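Putative exotoxin (superantigen) (PDB 1TY0) probably acts as a streptococcal superantigen toxin that binds zinc and is able to use a common surface for T-cell receptor binding and for dimerization. Local coordinates at residues A[107-111]-A[112-116]; A[134-137]-A[138-142]; A[141-145]-A[146-150]; A[5-8]-A[9-13]. All blocks are in the same frame, centred on the assembly; numbering follows the deposited sequence.

Contact 1: residues A[107-111]-A[112-116]; sequences NLLID and GVQQK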
loop_
_atom_site.group_PDB
_atom_site.type_symbol
_atom_site.label_atom_id
_atom_site.label_comp_id
_atom_site.label_asym_id
_atom_site.label_seq_id
_atom_site.Cartn_x
_atom_site.Cartn_y
_atom_site.Cartn_z
ATOM N N ASN A 107 -3.572 1.670 27.071
ATOM C CA ASN A 107 -3.390 2.952 27.735
ATOM C C ASN A 107 -2.474 3.836 26.910
ATOM O O ASN A 107 -1.472 3.372 26.364
ATOM C CB ASN A 107 -2.763 2.760 29.118
ATOM C CG ASN A 107 -3.653 1.980 30.058
ATOM O OD1 ASN A 107 -4.767 2.403 30.369
ATOM N ND2 ASN A 107 -3.167 0.832 30.518
ATOM N N LEU A 108 -2.829 5.110 26.817
ATOM C CA LEU A 108 -2.025 6.072 26.084
ATOM C C LEU A 108 -1.433 7.053 27.085
ATOM O O LEU A 108 -2.156 7.865 27.661
ATOM C CB LEU A 108 -2.885 6.836 25.078
ATOM C CG LEU A 108 -2.221 8.058 24.433
ATOM C CD1 LEU A 108 -1.045 7.641 23.554
ATOM C CD2 LEU A 108 -3.257 8.800 23.620
ATOM N N LEU A 109 -0.124 6.964 27.295
ATOM C CA LEU A 109 0.566 7.855 28.217
ATOM C C LEU A 109 1.480 8.812 27.468
ATOM O O LEU A 109 2.191 8.414 26.538
ATOM C CB LEU A 109 1.392 7.057 29.226
ATOM C CG LEU A 109 0.598 6.194 30.213
ATOM C CD1 LEU A 109 0.142 4.921 29.527
ATOM C CD2 LEU A 109 1.465 5.860 31.410
ATOM N N ILE A 110 1.446 10.074 27.874
ATOM C CA ILE A 110 2.281 11.101 27.269
ATOM C C ILE A 110 3.049 11.784 28.388
ATOM O O ILE A 110 2.456 12.344 29.313
ATOM C CB ILE A 110 1.436 12.131 26.510
ATOM C CG1 ILE A 110 0.590 11.412 25.455
ATOM C CG2 ILE A 110 2.344 13.165 25.860
ATOM C CD1 ILE A 110 -0.319 12.313 24.661
ATOM N N ASP A 111 4.371 11.724 28.293
ATOM C CA ASP A 111 5.251 12.291 29.301
ATOM C C ASP A 111 4.956 11.695 30.674
ATOM O O ASP A 111 4.877 12.402 31.681
ATOM C CB ASP A 111 5.140 13.818 29.319
ATOM C CG ASP A 111 5.766 14.453 28.087
ATOM O OD1 ASP A 111 6.769 13.898 27.593
ATOM O OD2 ASP A 111 5.269 15.500 27.618
ATOM N N GLY A 112 4.789 10.375 30.692
ATOM C CA GLY A 112 4.534 9.654 31.929
ATOM C C GLY A 112 3.153 9.762 32.549
ATOM O O GLY A 112 2.921 9.208 33.623
ATOM N N VAL A 113 2.233 10.457 31.892
ATOM C CA VAL A 113 0.893 10.612 32.441
ATOM C C VAL A 113 -0.196 10.038 31.546
ATOM O O VAL A 113 -0.259 10.337 30.355
ATOM C CB VAL A 113 0.573 12.096 32.717
ATOM C CG1 VAL A 113 -0.828 12.231 33.289
ATOM C CG2 VAL A 113 1.599 12.675 33.679
ATOM N N GLN A 114 -1.049 9.209 32.139
ATOM C CA GLN A 114 -2.161 8.586 31.432
ATOM C C GLN A 114 -3.069 9.649 30.827
ATOM O O GLN A 114 -3.541 10.543 31.527
ATOM C CB GLN A 114 -2.975 7.722 32.401
ATOM C CG GLN A 114 -4.351 7.319 31.878
ATOM C CD GLN A 114 -4.276 6.310 30.754
ATOM O OE1 GLN A 114 -3.583 6.524 29.758
ATOM N NE2 GLN A 114 -5.000 5.207 30.901
ATOM N N GLN A 115 -3.315 9.543 29.526
ATOM C CA GLN A 115 -4.165 10.499 28.832
ATOM C C GLN A 115 -5.538 9.915 28.540
ATOM O O GLN A 115 -6.550 10.609 28.624
ATOM C CB GLN A 115 -3.507 10.930 27.520
ATOM C CG GLN A 115 -2.154 11.584 27.702
ATOM C CD GLN A 115 -2.225 12.788 28.607
ATOM O OE1 GLN A 115 -2.980 13.722 28.350
ATOM N NE2 GLN A 115 -1.439 12.773 29.678
ATOM N N LYS A 116 -5.574 8.633 28.194
ATOM C CA LYS A 116 -6.838 7.984 27.884
ATOM C C LYS A 116 -6.697 6.478 27.762
ATOM O O LYS A 116 -5.612 5.963 27.500
ATOM C CB LYS A 116 -7.405 8.543 26.572
ATOM C CG LYS A 116 -8.708 7.893 26.126
ATOM C CD LYS A 116 -9.268 8.555 24.877
ATOM C CE LYS A 116 -10.627 7.976 24.510
ATOM N NZ LYS A 116 -11.223 8.665 23.332
HETATM O O HOH W 1 4.980 8.659 28.182
#
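Ile110 and Val113 pair across a type I' turn that closes a beta hairpin of the beta-grasp domain, with Asp111 and Gly112, both of positive phi, at its corner. Glycine accepts such angles easily. In the backbone, Ile110 N gives to Val113 O at 3.0 Å and Val113 N returns a bond to Ile110 O. Farther along, Gln115 N reaches Leu108 O while Leu108 N gives to Lys116 O, so Gln115 and Lys116 both face Leu108, a classic beta bulge. A water accepts from Gly112 N and donates weakly to Leu109 O.

Among apolar contacts, Ile110 CG1 meets Gln115 CG at 3.6 Å, the side chains crossing nearly at right angles; Leu109 CG rests on Gln114 CA at 3.8 Å. Apolar Leu108 is buried against Ile206 and Leu208 of strand 201-209.

The side-chain amides add polar links. Gln114 NE2 bonds weakly to Asn107 OD1 at 2.9 Å, the amide planes 64° apart, whereas Asn107 ND2 is held by Asp205, a zinc-site residue without metal in this chain. Gln115, bent at chi2 (-57°), curls back along its own strand, and its NE2 gives a fairly straight bond of 2.8 Å to Val113 O, on the face opposite Ile110 N.

Contact 2: residues A[134-137]-A[138-142]; sequences FDFK and IRQYL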
loop_
_atom_site.group_PDB
_atom_site.type_symbol
_atom_site.label_atom_id
_atom_site.label_comp_id
_atom_site.label_asym_id
_atom_site.label_seq_id
_atom_site.Cartn_x
_atom_site.Cartn_y
_atom_site.Cartn_z
ATOM N N PHE A 134 -0.128 -6.025 14.741
ATOM C CA PHE A 134 -0.520 -5.135 15.828
ATOM C C PHE A 134 0.216 -3.798 15.709
ATOM O O PHE A 134 -0.387 -2.731 15.836
ATOM C CB PHE A 134 -0.201 -5.787 17.173
ATOM C CG PHE A 134 -0.895 -5.142 18.336
ATOM C CD1 PHE A 134 -0.441 -3.933 18.847
ATOM C CD2 PHE A 134 -2.016 -5.735 18.907
ATOM C CE1 PHE A 134 -1.094 -3.318 19.912
ATOM C CE2 PHE A 134 -2.674 -5.129 19.973
ATOM C CZ PHE A 134 -2.210 -3.917 20.474
ATOM N N ASP A 135 1.520 -3.866 15.451
ATOM C CA ASP A 135 2.354 -2.675 15.329
ATOM C C ASP A 135 1.879 -1.776 14.189
ATOM O O ASP A 135 1.706 -0.570 14.361
ATOM C CB ASP A 135 3.816 -3.103 15.121
ATOM C CG ASP A 135 4.794 -1.943 15.208
ATOM O OD1 ASP A 135 4.478 -0.935 15.871
ATOM O OD2 ASP A 135 5.898 -2.056 14.630
ATOM N N PHE A 136 1.658 -2.365 13.021
ATOM C CA PHE A 136 1.186 -1.595 11.877
ATOM C C PHE A 136 -0.127 -0.878 12.181
ATOM O O PHE A 136 -0.261 0.321 11.936
ATOM C CB PHE A 136 0.979 -2.507 10.667
ATOM C CG PHE A 136 0.206 -1.860 9.555
ATOM C CD1 PHE A 136 0.797 -0.894 8.745
ATOM C CD2 PHE A 136 -1.131 -2.190 9.346
ATOM C CE1 PHE A 136 0.060 -0.260 7.737
ATOM C CE2 PHE A 136 -1.871 -1.564 8.347
ATOM C CZ PHE A 136 -1.275 -0.598 7.542
ATOM N N LYS A 137 -1.093 -1.614 12.719
ATOM C CA LYS A 137 -2.393 -1.027 13.011
ATOM C C LYS A 137 -2.341 0.063 14.067
ATOM O O LYS A 137 -2.971 1.104 13.906
ATOM C CB LYS A 137 -3.386 -2.120 13.409
ATOM C CG LYS A 137 -3.703 -3.054 12.248
ATOM C CD LYS A 137 -4.759 -4.103 12.588
ATOM C CE LYS A 137 -5.157 -4.847 11.316
ATOM N NZ LYS A 137 -6.083 -5.987 11.564
ATOM N N ILE A 138 -1.581 -0.162 15.133
ATOM C CA ILE A 138 -1.474 0.845 16.181
ATOM C C ILE A 138 -0.734 2.083 15.674
ATOM O O ILE A 138 -1.112 3.206 15.998
ATOM C CB ILE A 138 -0.767 0.293 17.439
ATOM C CG1 ILE A 138 -0.764 1.359 18.540
ATOM C CG2 ILE A 138 0.645 -0.127 17.105
ATOM C CD1 ILE A 138 -0.323 0.834 19.886
ATOM N N ARG A 139 0.311 1.900 14.873
ATOM C CA ARG A 139 1.016 3.073 14.353
ATOM C C ARG A 139 0.083 3.881 13.463
ATOM O O ARG A 139 0.053 5.111 13.532
ATOM C CB ARG A 139 2.268 2.672 13.567
ATOM C CG ARG A 139 3.371 2.130 14.453
ATOM C CD ARG A 139 4.693 2.017 13.716
ATOM N NE ARG A 139 5.590 1.110 14.423
ATOM C CZ ARG A 139 6.906 1.266 14.520
ATOM N NH1 ARG A 139 7.507 2.310 13.963
ATOM N NH2 ARG A 139 7.621 0.357 15.164
ATOM N N GLN A 140 -0.688 3.196 12.625
ATOM C CA GLN A 140 -1.626 3.896 11.760
ATOM C C GLN A 140 -2.638 4.674 12.602
ATOM O O GLN A 140 -2.973 5.816 12.284
ATOM C CB GLN A 140 -2.347 2.913 10.842
ATOM C CG GLN A 140 -1.709 2.778 9.464
ATOM C CD GLN A 140 -1.749 4.077 8.676
ATOM O OE1 GLN A 140 -2.726 4.822 8.738
ATOM N NE2 GLN A 140 -0.690 4.348 7.917
ATOM N N TYR A 141 -3.124 4.058 13.675
ATOM C CA TYR A 141 -4.082 4.727 14.548
ATOM C C TYR A 141 -3.434 5.977 15.130
ATOM O O TYR A 141 -4.027 7.059 15.132
ATOM C CB TYR A 141 -4.516 3.804 15.688
ATOM C CG TYR A 141 -5.393 4.494 16.712
ATOM C CD1 TYR A 141 -6.718 4.820 16.419
ATOM C CD2 TYR A 141 -4.886 4.855 17.956
ATOM C CE1 TYR A 141 -7.516 5.495 17.341
ATOM C CE2 TYR A 141 -5.675 5.533 18.888
ATOM C CZ TYR A 141 -6.987 5.848 18.572
ATOM O OH TYR A 141 -7.769 6.528 19.484
ATOM N N LEU A 142 -2.211 5.820 15.625
ATOM C CA LEU A 142 -1.471 6.934 16.207
ATOM C C LEU A 142 -1.150 8.006 15.168
ATOM O O LEU A 142 -1.161 9.200 15.473
ATOM C CB LEU A 142 -0.182 6.422 16.857
ATOM C CG LEU A 142 -0.391 5.543 18.096
ATOM C CD1 LEU A 142 0.925 4.955 18.548
ATOM C CD2 LEU A 142 -1.021 6.372 19.209
#
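The Arg139 guanidinium takes Asp135 OD1 at its edge, nearly in its own plane, one turn along the central helix of the beta-grasp domain. Arg139 NE gives a straight bond of 2.7 Å to Asp135 OD1, while NH2 adds a weak one to OD2, so both carboxylate oxygens are engaged. The two planes lie 64° apart, and OD1 is met from above the carboxylate plane. With its CG anti to the backbone N (chi1 -171°), Asp135 sends its carboxylate along the helix to the extended arginine. Second partners hold the pair: Tyr190 OH binds Asp135 OD2, and Asp176 forms a salt bridge with Arg139 NH1. The guanidinium, set between two carboxylates, probably keeps its charge and helps keep the buried Asp135 ionised.

The Phe136 ring receives Gln140 CG in an off-centre CH-pi contact, 4.3 Å from the ring centroid; the side chains run alongside each other. The methylenes of glutamine suit the ring, while its amide continues to Gln144 and to Tyr18 of helix 5-18.

On the sheet side, Phe134 and Ile138 supply the apolar surface that packs against strands 157-164 and 201-209. Ile138 CG1 stands anti to the backbone N (chi1 -176°), bringing CD1 toward the Phe134 ring, where Phe134 CE1 and Ile138 CD1 meet at 4.2 Å.

Contact 3: residues A[141-145]-A[146-150]; sequences YLMQT and YKIYD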
loop_
_atom_site.group_PDB
_atom_site.type_symbol
_atom_site.label_atom_id
_atom_site.label_comp_id
_atom_site.label_asym_id
_atom_site.label_seq_id
_atom_site.Cartn_x
_atom_site.Cartn_y
_atom_site.Cartn_z
ATOM N N TYR A 141 -3.124 4.058 13.675
ATOM C CA TYR A 141 -4.082 4.727 14.548
ATOM C C TYR A 141 -3.434 5.977 15.130
ATOM O O TYR A 141 -4.027 7.059 15.132
ATOM C CB TYR A 141 -4.516 3.804 15.688
ATOM C CG TYR A 141 -5.393 4.494 16.712
ATOM C CD1 TYR A 141 -6.718 4.820 16.419
ATOM C CD2 TYR A 141 -4.886 4.855 17.956
ATOM C CE1 TYR A 141 -7.516 5.495 17.341
ATOM C CE2 TYR A 141 -5.675 5.533 18.888
ATOM C CZ TYR A 141 -6.987 5.848 18.572
ATOM O OH TYR A 141 -7.769 6.528 19.484
ATOM N N LEU A 142 -2.211 5.820 15.625
ATOM C CA LEU A 142 -1.471 6.934 16.207
ATOM C C LEU A 142 -1.150 8.006 15.168
ATOM O O LEU A 142 -1.161 9.200 15.473
ATOM C CB LEU A 142 -0.182 6.422 16.857
ATOM C CG LEU A 142 -0.391 5.543 18.096
ATOM C CD1 LEU A 142 0.925 4.955 18.548
ATOM C CD2 LEU A 142 -1.021 6.372 19.209
ATOM N N MET A 143 -0.868 7.589 13.941
ATOM C CA MET A 143 -0.554 8.541 12.880
ATOM C C MET A 143 -1.774 9.386 12.550
ATOM O O MET A 143 -1.696 10.611 12.457
ATOM C CB MET A 143 -0.082 7.797 11.629
ATOM C CG MET A 143 1.311 7.222 11.757
ATOM S SD MET A 143 1.683 5.956 10.535
ATOM C CE MET A 143 1.783 6.911 9.056
ATOM N N GLN A 144 -2.902 8.710 12.378
ATOM C CA GLN A 144 -4.167 9.353 12.046
ATOM C C GLN A 144 -4.737 10.208 13.172
ATOM O O GLN A 144 -5.294 11.280 12.930
ATOM C CB GLN A 144 -5.204 8.282 11.705
ATOM C CG GLN A 144 -4.911 7.474 10.456
ATOM C CD GLN A 144 -5.651 6.148 10.446
ATOM O OE1 GLN A 144 -6.645 5.969 11.154
ATOM N NE2 GLN A 144 -5.174 5.212 9.635
ATOM N N THR A 145 -4.589 9.727 14.399
ATOM C CA THR A 145 -5.155 10.391 15.565
ATOM C C THR A 145 -4.273 11.375 16.323
ATOM O O THR A 145 -4.728 12.450 16.714
ATOM C CB THR A 145 -5.670 9.333 16.560
ATOM O OG1 THR A 145 -6.476 8.380 15.857
ATOM C CG2 THR A 145 -6.514 9.982 17.651
ATOM N N TYR A 146 -3.017 11.011 16.538
ATOM C CA TYR A 146 -2.118 11.878 17.280
ATOM C C TYR A 146 -0.982 12.465 16.457
ATOM O O TYR A 146 -0.113 13.145 16.999
ATOM C CB TYR A 146 -1.585 11.114 18.494
ATOM C CG TYR A 146 -2.688 10.781 19.473
ATOM C CD1 TYR A 146 -3.241 11.770 20.287
ATOM C CD2 TYR A 146 -3.229 9.498 19.537
ATOM C CE1 TYR A 146 -4.311 11.491 21.138
ATOM C CE2 TYR A 146 -4.302 9.209 20.387
ATOM C CZ TYR A 146 -4.837 10.212 21.182
ATOM O OH TYR A 146 -5.892 9.935 22.025
ATOM N N LYS A 147 -0.997 12.208 15.151
ATOM C CA LYS A 147 0.015 12.739 14.237
ATOM C C LYS A 147 1.431 12.525 14.767
ATOM O O LYS A 147 2.280 13.416 14.680
ATOM C CB LYS A 147 -0.220 14.241 14.029
ATOM C CG LYS A 147 -1.687 14.641 13.916
ATOM C CD LYS A 147 -2.368 14.021 12.711
ATOM C CE LYS A 147 -3.850 14.392 12.677
ATOM N NZ LYS A 147 -4.549 13.817 11.492
ATOM N N ILE A 148 1.698 11.335 15.293
ATOM C CA ILE A 148 3.004 11.057 15.867
ATOM C C ILE A 148 4.194 11.153 14.917
ATOM O O ILE A 148 5.326 11.291 15.375
ATOM C CB ILE A 148 3.023 9.681 16.587
ATOM C CG1 ILE A 148 3.054 8.533 15.574
ATOM C CG2 ILE A 148 1.820 9.577 17.519
ATOM C CD1 ILE A 148 2.032 8.613 14.512
ATOM N N TYR A 149 3.958 11.092 13.609
ATOM C CA TYR A 149 5.066 11.201 12.664
ATOM C C TYR A 149 5.021 12.509 11.878
ATOM O O TYR A 149 5.691 12.654 10.853
ATOM C CB TYR A 149 5.096 10.007 11.697
ATOM C CG TYR A 149 5.373 8.672 12.363
ATOM C CD1 TYR A 149 6.265 8.567 13.435
ATOM C CD2 TYR A 149 4.750 7.507 11.913
ATOM C CE1 TYR A 149 6.522 7.334 14.040
ATOM C CE2 TYR A 149 5.003 6.275 12.509
ATOM C CZ TYR A 149 5.884 6.192 13.570
ATOM O OH TYR A 149 6.112 4.976 14.175
ATOM N N ASP A 150 4.224 13.460 12.358
ATOM C CA ASP A 150 4.130 14.765 11.705
ATOM C C ASP A 150 5.231 15.623 12.314
ATOM O O ASP A 150 5.401 15.651 13.527
ATOM C CB ASP A 150 2.769 15.416 11.969
ATOM C CG ASP A 150 2.574 16.700 11.179
ATOM O OD1 ASP A 150 2.079 16.635 10.033
ATOM O OD2 ASP A 150 2.928 17.776 11.699
#
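Tyr141 O is gripped by two donors of Thr145, N at 2.8 Å and OG1 at 2.9 Å, which reach it from opposite faces of its carbonyl plane. Threonine suits this last turn because its hydroxyl can fold back on the helix; the same OG1 bonds Arg81 of the second subunit. Its methyl serves the next residue: with CG2 anti to the backbone N, it lies over one face of the Tyr146 ring, 3.9 Å from the centroid.

Leu142 meets that ring obliquely, CD2 to Tyr146 CD2 at 3.8 Å, and Tyr146 N gives a bond of 2.8 Å to Leu142 O. Met143 CG approaches Tyr149 CD2 at 3.5 Å, and Met143 SD sits at the edge of the Tyr149 ring, 4.9 Å from its centroid, a Met-aromatic contact. The Tyr149 hydroxyl is hydrogen-bonded to Leu174 O.

Lys147 bends at chi2 (-63°), carrying its ammonium back to the helix, where NZ donates to Gln144 O at 3.0 Å. The carbonyls at a helix C-terminus probably welcome this positive charge. Lys147 has positive phi and opens a type I turn to Asp150, an arrangement typical of a helix C-terminal end from which the chain turns, here leaving the central beta-grasp helix.

Contact 4: residues A[5-8]-A[9-13]; sequences ENIK and DVKLQ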
loop_
_atom_site.group_PDB
_atom_site.type_symbol
_atom_site.label_atom_id
_atom_site.label_comp_id
_atom_site.label_asym_id
_atom_site.label_seq_id
_atom_site.Cartn_x
_atom_site.Cartn_y
_atom_site.Cartn_z
ATOM N N GLU A 5 16.090 19.081 13.714
ATOM C CA GLU A 5 15.973 18.779 12.293
ATOM C C GLU A 5 16.062 17.282 12.012
ATOM O O GLU A 5 15.374 16.766 11.129
ATOM C CB GLU A 5 17.064 19.499 11.501
ATOM C CG GLU A 5 16.923 19.336 9.994
ATOM C CD GLU A 5 18.116 19.875 9.234
ATOM O OE1 GLU A 5 18.494 21.042 9.469
ATOM O OE2 GLU A 5 18.674 19.132 8.396
ATOM N N ASN A 6 16.914 16.586 12.757
ATOM C CA ASN A 6 17.068 15.155 12.548
ATOM C C ASN A 6 15.821 14.361 12.915
ATOM O O ASN A 6 15.380 13.511 12.141
ATOM C CB ASN A 6 18.259 14.610 13.334
ATOM C CG ASN A 6 18.468 13.130 13.098
ATOM O OD1 ASN A 6 18.679 12.696 11.963
ATOM N ND2 ASN A 6 18.400 12.342 14.165
ATOM N N ILE A 7 15.243 14.626 14.086
ATOM C CA ILE A 7 14.050 13.882 14.474
ATOM C C ILE A 7 12.923 14.120 13.473
ATOM O O ILE A 7 12.094 13.242 13.248
ATOM C CB ILE A 7 13.563 14.248 15.901
ATOM C CG1 ILE A 7 12.374 13.360 16.276
ATOM C CG2 ILE A 7 13.171 15.712 15.972
ATOM C CD1 ILE A 7 12.693 11.877 16.263
ATOM N N LYS A 8 12.896 15.299 12.861
ATOM C CA LYS A 8 11.864 15.593 11.874
ATOM C C LYS A 8 12.038 14.697 10.646
ATOM O O LYS A 8 11.064 14.151 10.124
ATOM C CB LYS A 8 11.918 17.064 11.454
ATOM C CG LYS A 8 11.483 18.031 12.543
ATOM C CD LYS A 8 11.461 19.464 12.029
ATOM C CE LYS A 8 10.911 20.422 13.076
ATOM N NZ LYS A 8 11.720 20.395 14.323
ATOM N N ASP A 9 13.279 14.553 10.190
ATOM C CA ASP A 9 13.573 13.717 9.031
ATOM C C ASP A 9 13.281 12.252 9.342
ATOM O O ASP A 9 12.837 11.503 8.475
ATOM C CB ASP A 9 15.037 13.874 8.611
ATOM C CG ASP A 9 15.379 15.295 8.220
ATOM O OD1 ASP A 9 14.578 15.919 7.493
ATOM O OD2 ASP A 9 16.453 15.785 8.629
ATOM N N VAL A 10 13.542 11.851 10.583
ATOM C CA VAL A 10 13.289 10.483 11.019
ATOM C C VAL A 10 11.785 10.228 10.959
ATOM O O VAL A 10 11.333 9.189 10.470
ATOM C CB VAL A 10 13.792 10.266 12.468
ATOM C CG1 VAL A 10 13.295 8.934 13.012
ATOM C CG2 VAL A 10 15.319 10.316 12.494
ATOM N N LYS A 11 11.011 11.190 11.445
ATOM C CA LYS A 11 9.562 11.061 11.439
ATOM C C LYS A 11 9.045 11.006 10.005
ATOM O O LYS A 11 8.108 10.270 9.702
ATOM C CB LYS A 11 8.933 12.228 12.212
ATOM C CG LYS A 11 9.309 12.208 13.690
ATOM C CD LYS A 11 8.982 13.510 14.411
ATOM C CE LYS A 11 7.523 13.588 14.814
ATOM N NZ LYS A 11 7.295 14.749 15.724
ATOM N N LEU A 12 9.671 11.765 9.114
ATOM C CA LEU A 12 9.253 11.762 7.718
ATOM C C LEU A 12 9.440 10.385 7.087
ATOM O O LEU A 12 8.573 9.919 6.354
ATOM C CB LEU A 12 10.032 12.818 6.933
ATOM C CG LEU A 12 9.630 14.255 7.278
ATOM C CD1 LEU A 12 10.471 15.244 6.481
ATOM C CD2 LEU A 12 8.151 14.449 6.967
ATOM N N GLN A 13 10.565 9.733 7.373
ATOM C CA GLN A 13 10.817 8.401 6.826
ATOM C C GLN A 13 9.802 7.389 7.362
ATOM O O GLN A 13 9.370 6.492 6.645
ATOM C CB GLN A 13 12.231 7.923 7.178
ATOM C CG GLN A 13 13.341 8.654 6.444
ATOM C CD GLN A 13 13.197 8.565 4.938
ATOM O OE1 GLN A 13 13.360 7.500 4.344
ATOM N NE2 GLN A 13 12.881 9.689 4.313
#
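Asp9 N bonds to Glu5 O at 3.2 Å, the first of four successive i to i+4 backbone bonds in this alpha-helix; Val10 N to Asn6 O, Lys11 N to Ile7 O and Leu12 N to Lys8 O follow, each at 2.9 Å.

The charged contact is of like sign. Glu5 OE2 and Asp9 OD2 stand 4.0 Å apart, with carboxylate planes 80° to each other, so the two probably repel mildly. Asp9 places CG beside its own backbone N (chi1 -61°), which brings Asp9 OD2 to 2.9 Å from Glu5 O, two acceptors that cannot bond; the nearby helix N-terminus may ease the negative charge.

Apolar contacts join Ile7 to the residues three and four further on. Ile7 CG1 touches Lys11 CD at 3.9 Å, the chains crossing at a slant, and Ile7 CD1 approaches Val10 CB at 4.3 Å. The lysine contributes its methylenes, then bends at chi3 (81°), and its ammonium binds the carbonyls of Tyr155 and Asp150 and the hydroxyl of Ser153.

Helix 5-18 is thereby joined through Lys11 to the loop that links helix 131-146 with strand 157-164, while Ile7 packs on Ile156 of that loop.

How the contacts relate
Contact 2 is the most buried, its centre about 8 Å from that of the chain, whereas contact 1 is a surface hairpin and contacts 3 and 4 are partly buried. Contacts 2 and 3 share Tyr141 and Leu142 on helix 131-146, Arg139 and Tyr149 meet between them, and both touch the second subunit. Contact 1 reaches the end of that helix where Leu108 packs on Tyr146. Contact 4, on another helix, meets contact 3 through Lys11. The chemistry follows the setting: a buried salt bridge in the core, aromatic and sulfur packing at the helix end, amide and backbone bonds in the hairpin, and backbone bonds, a little apolar contact and a like-charged pair on helix 5-18.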